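Elongin-C (Saccharomyces cerevisiae, PDB 5ZB2) serves as the adaptor of a cullin-3 ubiquitin ligase that polyubiquitylates monoubiquitylated RNA polymerase II, and takes part in global genomic repair. Local coordinates at residues I39-L43 / D99-I103; E63-Y67 / I81-E85. One frame throughout, in Å; residues are numbered along the deposited sequence.

Contact 1: residues I39-L43 / D99-I103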
ATOM      1  N   ILE B  39     -11.993  -3.902  42.855  1.00102.98           N
ATOM      2  CA  ILE B  39     -11.861  -3.200  41.582  1.00 95.55           C
ATOM      3  C   ILE B  39     -12.008  -4.173  40.423  1.00 89.70           C
ATOM      4  O   ILE B  39     -12.548  -3.821  39.367  1.00 83.82           O
ATOM      5  CB  ILE B  39     -10.513  -2.452  41.521  1.00 92.98           C
ATOM      6  CG1 ILE B  39     -10.377  -1.498  42.713  1.00 91.61           C
ATOM      7  CG2 ILE B  39     -10.389  -1.686  40.205  1.00 87.89           C
ATOM      8  CD1 ILE B  39      -9.022  -0.841  42.828  1.00 86.48           C
ATOM      9  N   SER B  40     -11.538  -5.405  40.596  1.00 89.22           N
ATOM     10  CA  SER B  40     -11.648  -6.434  39.572  1.00 86.66           C
ATOM     11  C   SER B  40     -13.026  -7.083  39.642  1.00 89.18           C
ATOM     12  O   SER B  40     -13.345  -7.743  40.640  1.00 91.79           O
ATOM     13  CB  SER B  40     -10.554  -7.488  39.752  1.00 82.39           C
ATOM     14  OG  SER B  40     -10.667  -8.515  38.785  1.00 81.34           O
ATOM     15  N   PRO B  41     -13.873  -6.921  38.622  1.00 88.45           N
ATOM     16  CA  PRO B  41     -15.177  -7.603  38.649  1.00 89.45           C
ATOM     17  C   PRO B  41     -15.066  -9.116  38.672  1.00 91.27           C
ATOM     18  O   PRO B  41     -16.038  -9.789  39.039  1.00 96.24           O
ATOM     19  CB  PRO B  41     -15.860  -7.114  37.363  1.00 91.57           C
ATOM     20  CG  PRO B  41     -15.147  -5.856  36.997  1.00 87.06           C
ATOM     21  CD  PRO B  41     -13.735  -6.058  37.436  1.00 84.48           C
ATOM     22  N   THR B  42     -13.917  -9.673  38.296  1.00 89.03           N
ATOM     23  CA  THR B  42     -13.736 -11.116  38.228  1.00 88.81           C
ATOM     24  C   THR B  42     -13.148 -11.701  39.507  1.00 91.58           C
ATOM     25  O   THR B  42     -12.939 -12.916  39.572  1.00 89.35           O
ATOM     26  CB  THR B  42     -12.833 -11.475  37.041  1.00 83.88           C
ATOM     27  OG1 THR B  42     -11.497 -11.023  37.293  1.00 82.01           O
ATOM     28  CG2 THR B  42     -13.348 -10.828  35.758  1.00 86.04           C
ATOM     29  N   LEU B  43     -12.881 -10.876  40.518  1.00 93.59           N
ATOM     30  CA  LEU B  43     -12.310 -11.329  41.786  1.00 96.03           C
ATOM     31  C   LEU B  43     -13.338 -11.091  42.888  1.00 99.69           C
ATOM     32  O   LEU B  43     -13.392 -10.014  43.489  1.00 97.04           O
ATOM     33  CB  LEU B  43     -10.991 -10.613  42.090  1.00 92.97           C
ATOM     34  CG  LEU B  43      -9.779 -11.010  41.245  1.00 93.42           C
ATOM     35  CD1 LEU B  43      -8.573 -10.173  41.638  1.00 93.62           C
ATOM     36  CD2 LEU B  43      -9.463 -12.494  41.388  1.00 94.00           C
ATOM     37  N   ASP B  99      -6.744  -7.957  31.025  1.00 58.16           N
ATOM     38  CA  ASP B  99      -7.975  -8.232  30.293  1.00 57.42           C
ATOM     39  C   ASP B  99      -8.825  -9.255  31.033  1.00 60.60           C
ATOM     40  O   ASP B  99     -10.014  -9.027  31.287  1.00 60.69           O
ATOM     41  CB  ASP B  99      -7.641  -8.725  28.886  1.00 56.16           C
ATOM     42  CG  ASP B  99      -8.876  -8.971  28.049  1.00 57.14           C
ATOM     43  OD1 ASP B  99      -9.921  -8.350  28.338  1.00 57.28           O
ATOM     44  OD2 ASP B  99      -8.801  -9.780  27.100  1.00 57.88           O
ATOM     45  N   TYR B 100      -8.225 -10.391  31.394  1.00 62.20           N
ATOM     46  CA  TYR B 100      -8.961 -11.410  32.132  1.00 67.98           C
ATOM     47  C   TYR B 100      -9.529 -10.846  33.428  1.00 68.96           C
ATOM     48  O   TYR B 100     -10.675 -11.137  33.791  1.00 70.50           O
ATOM     49  CB  TYR B 100      -8.053 -12.604  32.417  1.00 73.84           C
ATOM     50  CG  TYR B 100      -8.747 -13.716  33.168  1.00 85.00           C
ATOM     51  CD1 TYR B 100      -9.629 -14.571  32.521  1.00 90.88           C
ATOM     52  CD2 TYR B 100      -8.525 -13.910  34.526  1.00 89.42           C
ATOM     53  CE1 TYR B 100     -10.269 -15.587  33.201  1.00 98.71           C
ATOM     54  CE2 TYR B 100      -9.160 -14.924  35.216  1.00 99.39           C
ATOM     55  CZ  TYR B 100     -10.031 -15.760  34.548  1.00104.03           C
ATOM     56  OH  TYR B 100     -10.667 -16.773  35.229  1.00103.63           O
ATOM     57  N   LEU B 101      -8.745 -10.034  34.136  1.00 65.82           N
ATOM     58  CA  LEU B 101      -9.212  -9.397  35.359  1.00 65.79           C
ATOM     59  C   LEU B 101     -10.095  -8.186  35.098  1.00 64.85           C
ATOM     60  O   LEU B 101     -10.694  -7.662  36.044  1.00 66.83           O
ATOM     61  CB  LEU B 101      -8.018  -8.974  36.219  1.00 64.88           C
ATOM     62  CG  LEU B 101      -7.093 -10.095  36.695  1.00 67.48           C
ATOM     63  CD1 LEU B 101      -5.914  -9.510  37.452  1.00 65.05           C
ATOM     64  CD2 LEU B 101      -7.844 -11.097  37.561  1.00 79.60           C
ATOM     65  N   SER B 102     -10.192  -7.728  33.851  1.00 63.10           N
ATOM     66  CA  SER B 102     -11.009  -6.565  33.512  1.00 63.67           C
ATOM     67  C   SER B 102     -10.593  -5.346  34.332  1.00 59.69           C
ATOM     68  O   SER B 102     -11.431  -4.579  34.811  1.00 60.58           O
ATOM     69  CB  SER B 102     -12.496  -6.865  33.703  1.00 74.66           C
ATOM     70  OG  SER B 102     -12.884  -8.002  32.953  1.00 79.62           O
ATOM     71  N   ILE B 103      -9.285  -5.168  34.493  1.00 59.11           N
ATOM     72  CA  ILE B 103      -8.743  -4.029  35.222  1.00 57.12           C
ATOM     73  C   ILE B 103      -7.915  -3.154  34.292  1.00 55.53           C
ATOM     74  O   ILE B 103      -7.481  -2.069  34.678  1.00 56.31           O
ATOM     75  CB  ILE B 103      -7.903  -4.493  36.422  1.00 58.90           C
ATOM     76  CG1 ILE B 103      -6.775  -5.419  35.952  1.00 58.48           C
ATOM     77  CG2 ILE B 103      -8.799  -5.181  37.445  1.00 61.04           C
ATOM     78  CD1 ILE B 103      -5.838  -5.867  37.054  1.00 59.79           C
TER
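S40 meets L101 through a hydroxyl whose first torsion, 178°, swings OG opposite the backbone N and out to the end of helix 91-101. There it donates a hydrogen bond to the carbonyl oxygen of L101, OG to O 2.9 Å. The C=O...OG angle of 127°, with OG lying in the plane of the carbonyl, places the donor on a lone pair. T42 adopts a different rotamer, with OG1 between its own N and carbonyl carbon (chi1 69°), and this has two results. OG1 faces back to S40 and donates to its OG at 3.0 Å, while lying against the CA of L101; the methyl CG2 is sent to the carbonyl oxygen of Y100, 3.3 Å from CG2 to O. The S40 hydroxyl thus gives one bond and receives another, with a weak third from the amide N of T42.

The loop is bent to fit by a type I turn from S40 to L43, closed by the bond from L43 N to S40 O. On the other side the helix ends in a Schellman motif: S102 has positive phi, and its N bonds back to D99 O. Apolar atoms fill in around the polar centre. CG2 of I103 packs on CB of S40 at 3.7 Å, CD of P41 lies by CB of S102, and the L43 and L101 side chains cross obliquely, CG to CD2 4.2 Å. Beyond the contact, I103 packs on L65 of helix 55-71 and makes backbone hydrogen bonds to a RAD7 chain.

Chemically, then, a helix-terminal carbonyl, L101 O, is served by a side-chain donor from a distant loop, and the T42-to-S40 bond probably steadies that donor's orientation.

Contact 2: residues E63-Y67 / I81-E85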
ATOM      1  N   GLU B  63       0.049  -4.875  42.581  1.00 68.26           N
ATOM      2  CA  GLU B  63       0.633  -3.542  42.688  1.00 69.49           C
ATOM      3  C   GLU B  63      -0.258  -2.499  42.022  1.00 67.09           C
ATOM      4  O   GLU B  63      -0.382  -1.372  42.517  1.00 67.14           O
ATOM      5  CB  GLU B  63       2.034  -3.533  42.075  1.00 70.56           C
ATOM      6  CG  GLU B  63       2.767  -2.201  42.212  1.00 77.36           C
ATOM      7  CD  GLU B  63       4.184  -2.248  41.663  1.00 78.23           C
ATOM      8  OE1 GLU B  63       4.745  -3.360  41.549  1.00 77.70           O
ATOM      9  OE2 GLU B  63       4.734  -1.173  41.342  1.00 71.05           O
ATOM     10  N   TYR B  64      -0.894  -2.855  40.902  1.00 66.26           N
ATOM     11  CA  TYR B  64      -1.800  -1.916  40.248  1.00 65.87           C
ATOM     12  C   TYR B  64      -3.086  -1.739  41.046  1.00 66.00           C
ATOM     13  O   TYR B  64      -3.585  -0.616  41.186  1.00 67.59           O
ATOM     14  CB  TYR B  64      -2.125  -2.374  38.825  1.00 63.20           C
ATOM     15  CG  TYR B  64      -3.209  -1.532  38.190  1.00 60.58           C
ATOM     16  CD1 TYR B  64      -2.906  -0.322  37.582  1.00 61.56           C
ATOM     17  CD2 TYR B  64      -4.538  -1.932  38.227  1.00 59.03           C
ATOM     18  CE1 TYR B  64      -3.896   0.462  37.018  1.00 59.83           C
ATOM     19  CE2 TYR B  64      -5.534  -1.155  37.665  1.00 58.69           C
ATOM     20  CZ  TYR B  64      -5.207   0.041  37.061  1.00 58.69           C
ATOM     21  OH  TYR B  64      -6.193   0.820  36.501  1.00 57.17           O
ATOM     22  N   LEU B  65      -3.648  -2.835  41.563  1.00 66.46           N
ATOM     23  CA  LEU B  65      -4.894  -2.742  42.318  1.00 68.90           C
ATOM     24  C   LEU B  65      -4.749  -1.778  43.487  1.00 71.81           C
ATOM     25  O   LEU B  65      -5.550  -0.849  43.646  1.00 74.57           O
ATOM     26  CB  LEU B  65      -5.316  -4.128  42.810  1.00 71.76           C
ATOM     27  CG  LEU B  65      -5.737  -5.128  41.733  1.00 69.67           C
ATOM     28  CD1 LEU B  65      -5.991  -6.492  42.351  1.00 73.45           C
ATOM     29  CD2 LEU B  65      -6.976  -4.647  40.990  1.00 70.39           C
ATOM     30  N   ASN B  66      -3.727  -1.982  44.320  1.00 70.89           N
ATOM     31  CA  ASN B  66      -3.455  -1.034  45.394  1.00 73.49           C
ATOM     32  C   ASN B  66      -3.235   0.362  44.831  1.00 74.91           C
ATOM     33  O   ASN B  66      -3.803   1.344  45.324  1.00 77.35           O
ATOM     34  CB  ASN B  66      -2.239  -1.492  46.198  1.00 72.41           C
ATOM     35  CG  ASN B  66      -2.412  -2.886  46.765  1.00 75.04           C
ATOM     36  OD1 ASN B  66      -3.497  -3.256  47.214  1.00 80.26           O
ATOM     37  ND2 ASN B  66      -1.343  -3.674  46.737  1.00 77.37           N
ATOM     38  N   TYR B  67      -2.418   0.464  43.780  1.00 73.56           N
ATOM     39  CA  TYR B  67      -2.200   1.749  43.126  1.00 76.03           C
ATOM     40  C   TYR B  67      -3.517   2.373  42.684  1.00 76.90           C
ATOM     41  O   TYR B  67      -3.683   3.598  42.739  1.00 77.08           O
ATOM     42  CB  TYR B  67      -1.263   1.565  41.931  1.00 76.88           C
ATOM     43  CG  TYR B  67      -1.237   2.733  40.972  1.00 79.18           C
ATOM     44  CD1 TYR B  67      -0.403   3.821  41.195  1.00 97.14           C
ATOM     45  CD2 TYR B  67      -2.037   2.742  39.837  1.00 75.49           C
ATOM     46  CE1 TYR B  67      -0.373   4.887  40.318  1.00 81.38           C
ATOM     47  CE2 TYR B  67      -2.015   3.805  38.955  1.00 75.90           C
ATOM     48  CZ  TYR B  67      -1.181   4.874  39.199  1.00 81.48           C
ATOM     49  OH  TYR B  67      -1.154   5.936  38.324  1.00 80.06           O
ATOM     50  N   ILE B  81      -0.918  12.577  40.246  1.00 85.80           N
ATOM     51  CA  ILE B  81      -0.993  11.122  40.227  1.00 88.44           C
ATOM     52  C   ILE B  81       0.254  10.548  39.549  1.00 90.49           C
ATOM     53  O   ILE B  81       0.514  10.851  38.385  1.00 94.09           O
ATOM     54  CB  ILE B  81      -2.279  10.645  39.523  1.00 87.19           C
ATOM     55  CG1 ILE B  81      -3.503  11.070  40.341  1.00 85.72           C
ATOM     56  CG2 ILE B  81      -2.255   9.129  39.314  1.00 84.83           C
ATOM     57  CD1 ILE B  81      -4.844  10.678  39.737  1.00 84.48           C
ATOM     58  N   PRO B  82       1.029   9.732  40.265  1.00 86.84           N
ATOM     59  CA  PRO B  82       2.212   9.121  39.649  1.00 84.78           C
ATOM     60  C   PRO B  82       1.830   8.158  38.537  1.00 84.18           C
ATOM     61  O   PRO B  82       0.695   7.689  38.440  1.00 83.89           O
ATOM     62  CB  PRO B  82       2.886   8.376  40.808  1.00 80.68           C
ATOM     63  CG  PRO B  82       2.289   8.939  42.040  1.00 85.37           C
ATOM     64  CD  PRO B  82       0.906   9.354  41.682  1.00 84.25           C
ATOM     65  N   GLU B  83       2.812   7.862  37.691  1.00 84.94           N
ATOM     66  CA  GLU B  83       2.632   6.890  36.624  1.00 87.05           C
ATOM     67  C   GLU B  83       2.945   5.494  37.143  1.00 81.84           C
ATOM     68  O   GLU B  83       3.871   5.305  37.937  1.00 82.43           O
ATOM     69  CB  GLU B  83       3.527   7.217  35.426  1.00 98.92           C
ATOM     70  CG  GLU B  83       5.015   7.259  35.742  1.00 99.44           C
ATOM     71  CD  GLU B  83       5.871   7.326  34.494  1.00103.84           C
ATOM     72  OE1 GLU B  83       5.515   6.671  33.491  1.00100.20           O
ATOM     73  OE2 GLU B  83       6.898   8.035  34.513  1.00115.56           O
ATOM     74  N   PHE B  84       2.158   4.522  36.697  1.00 78.67           N
ATOM     75  CA  PHE B  84       2.377   3.125  37.054  1.00 77.35           C
ATOM     76  C   PHE B  84       3.385   2.537  36.075  1.00 76.46           C
ATOM     77  O   PHE B  84       3.081   2.362  34.891  1.00 76.01           O
ATOM     78  CB  PHE B  84       1.063   2.350  37.032  1.00 74.38           C
ATOM     79  CG  PHE B  84       1.192   0.928  37.488  1.00 72.51           C
ATOM     80  CD1 PHE B  84       1.061   0.604  38.826  1.00 72.98           C
ATOM     81  CD2 PHE B  84       1.444  -0.086  36.579  1.00 76.09           C
ATOM     82  CE1 PHE B  84       1.181  -0.704  39.251  1.00 70.77           C
ATOM     83  CE2 PHE B  84       1.564  -1.396  36.999  1.00 80.08           C
ATOM     84  CZ  PHE B  84       1.432  -1.705  38.338  1.00 72.66           C
ATOM     85  N   GLU B  85       4.585   2.245  36.564  1.00 77.78           N
ATOM     86  CA  GLU B  85       5.625   1.686  35.713  1.00 77.80           C
ATOM     87  C   GLU B  85       5.274   0.258  35.310  1.00 72.61           C
ATOM     88  O   GLU B  85       4.798  -0.538  36.124  1.00 71.71           O
ATOM     89  CB  GLU B  85       6.970   1.714  36.436  1.00 91.06           C
ATOM     90  CG  GLU B  85       7.453   3.113  36.788  1.00101.91           C
ATOM     91  CD  GLU B  85       8.738   3.102  37.596  1.00122.11           C
ATOM     92  OE1 GLU B  85       9.124   2.021  38.089  1.00123.01           O
ATOM     93  OE2 GLU B  85       9.364   4.174  37.736  1.00126.58           O
TER
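The ring of F84 has CD1 of Y64 over the centre of one face, 4.2 Å above its plane, and the backbone carbon of E63 at its edge. Y64 and F84 form a T-shaped pair, planes at 87°, in which Y64 supplies the edge. The Y67 ring receives CB of F84 over one face in a CH-pi contact, CB lying 17° off the normal through the centroid; the carbonyl oxygens of Y64 and P82 lie at its edge, in the plane. The two rings Y67 and F84 are themselves oblique, neither stacked nor edge-to-face.

Y67 OH donates to P82 O at 2.6 Å, the hydroxyl meeting the carbonyl nearly end-on but tilted somewhat out of its plane. F84 reaches the helix because CG is anti to its backbone N (chi1 -176°), which brings CE1 to 3.4 Å from CA of Y64. A leucine in place of Y67 would probably leave P82 O without this donor and deprive F84 CB of its aromatic face.

The contact lays the loop before helix 91-101 along helix 55-71, where Y71 touches I81 and P82. The RAD7 chain borders the same aromatic cluster, its L8 on Y64 and its L11 on F84.

Overall arrangement
Contact 2 is nested inside the chain loop that contact 1 closes, and their centres lie about 16 Å apart. Helix 55-71 connects them: I39 CD1 approaches L65 O at 3.6 Å, and I103 CG2 meets L65 CD2 at 4.0 Å. Y64 of the same helix adjoins both, its OH 3.7 Å from I103 O, while Y67 faces the 81-85 loop. The two ends of the last modelled segment, the 81-85 loop and the C-terminal I103, are thereby both packed against that helix. No active site is involved; what the contacts appear to share is a partner chain. RAD7 L8 packs on I103 and on Y64, consistent with the adaptor role of this SKP1-family, POZ-type fold.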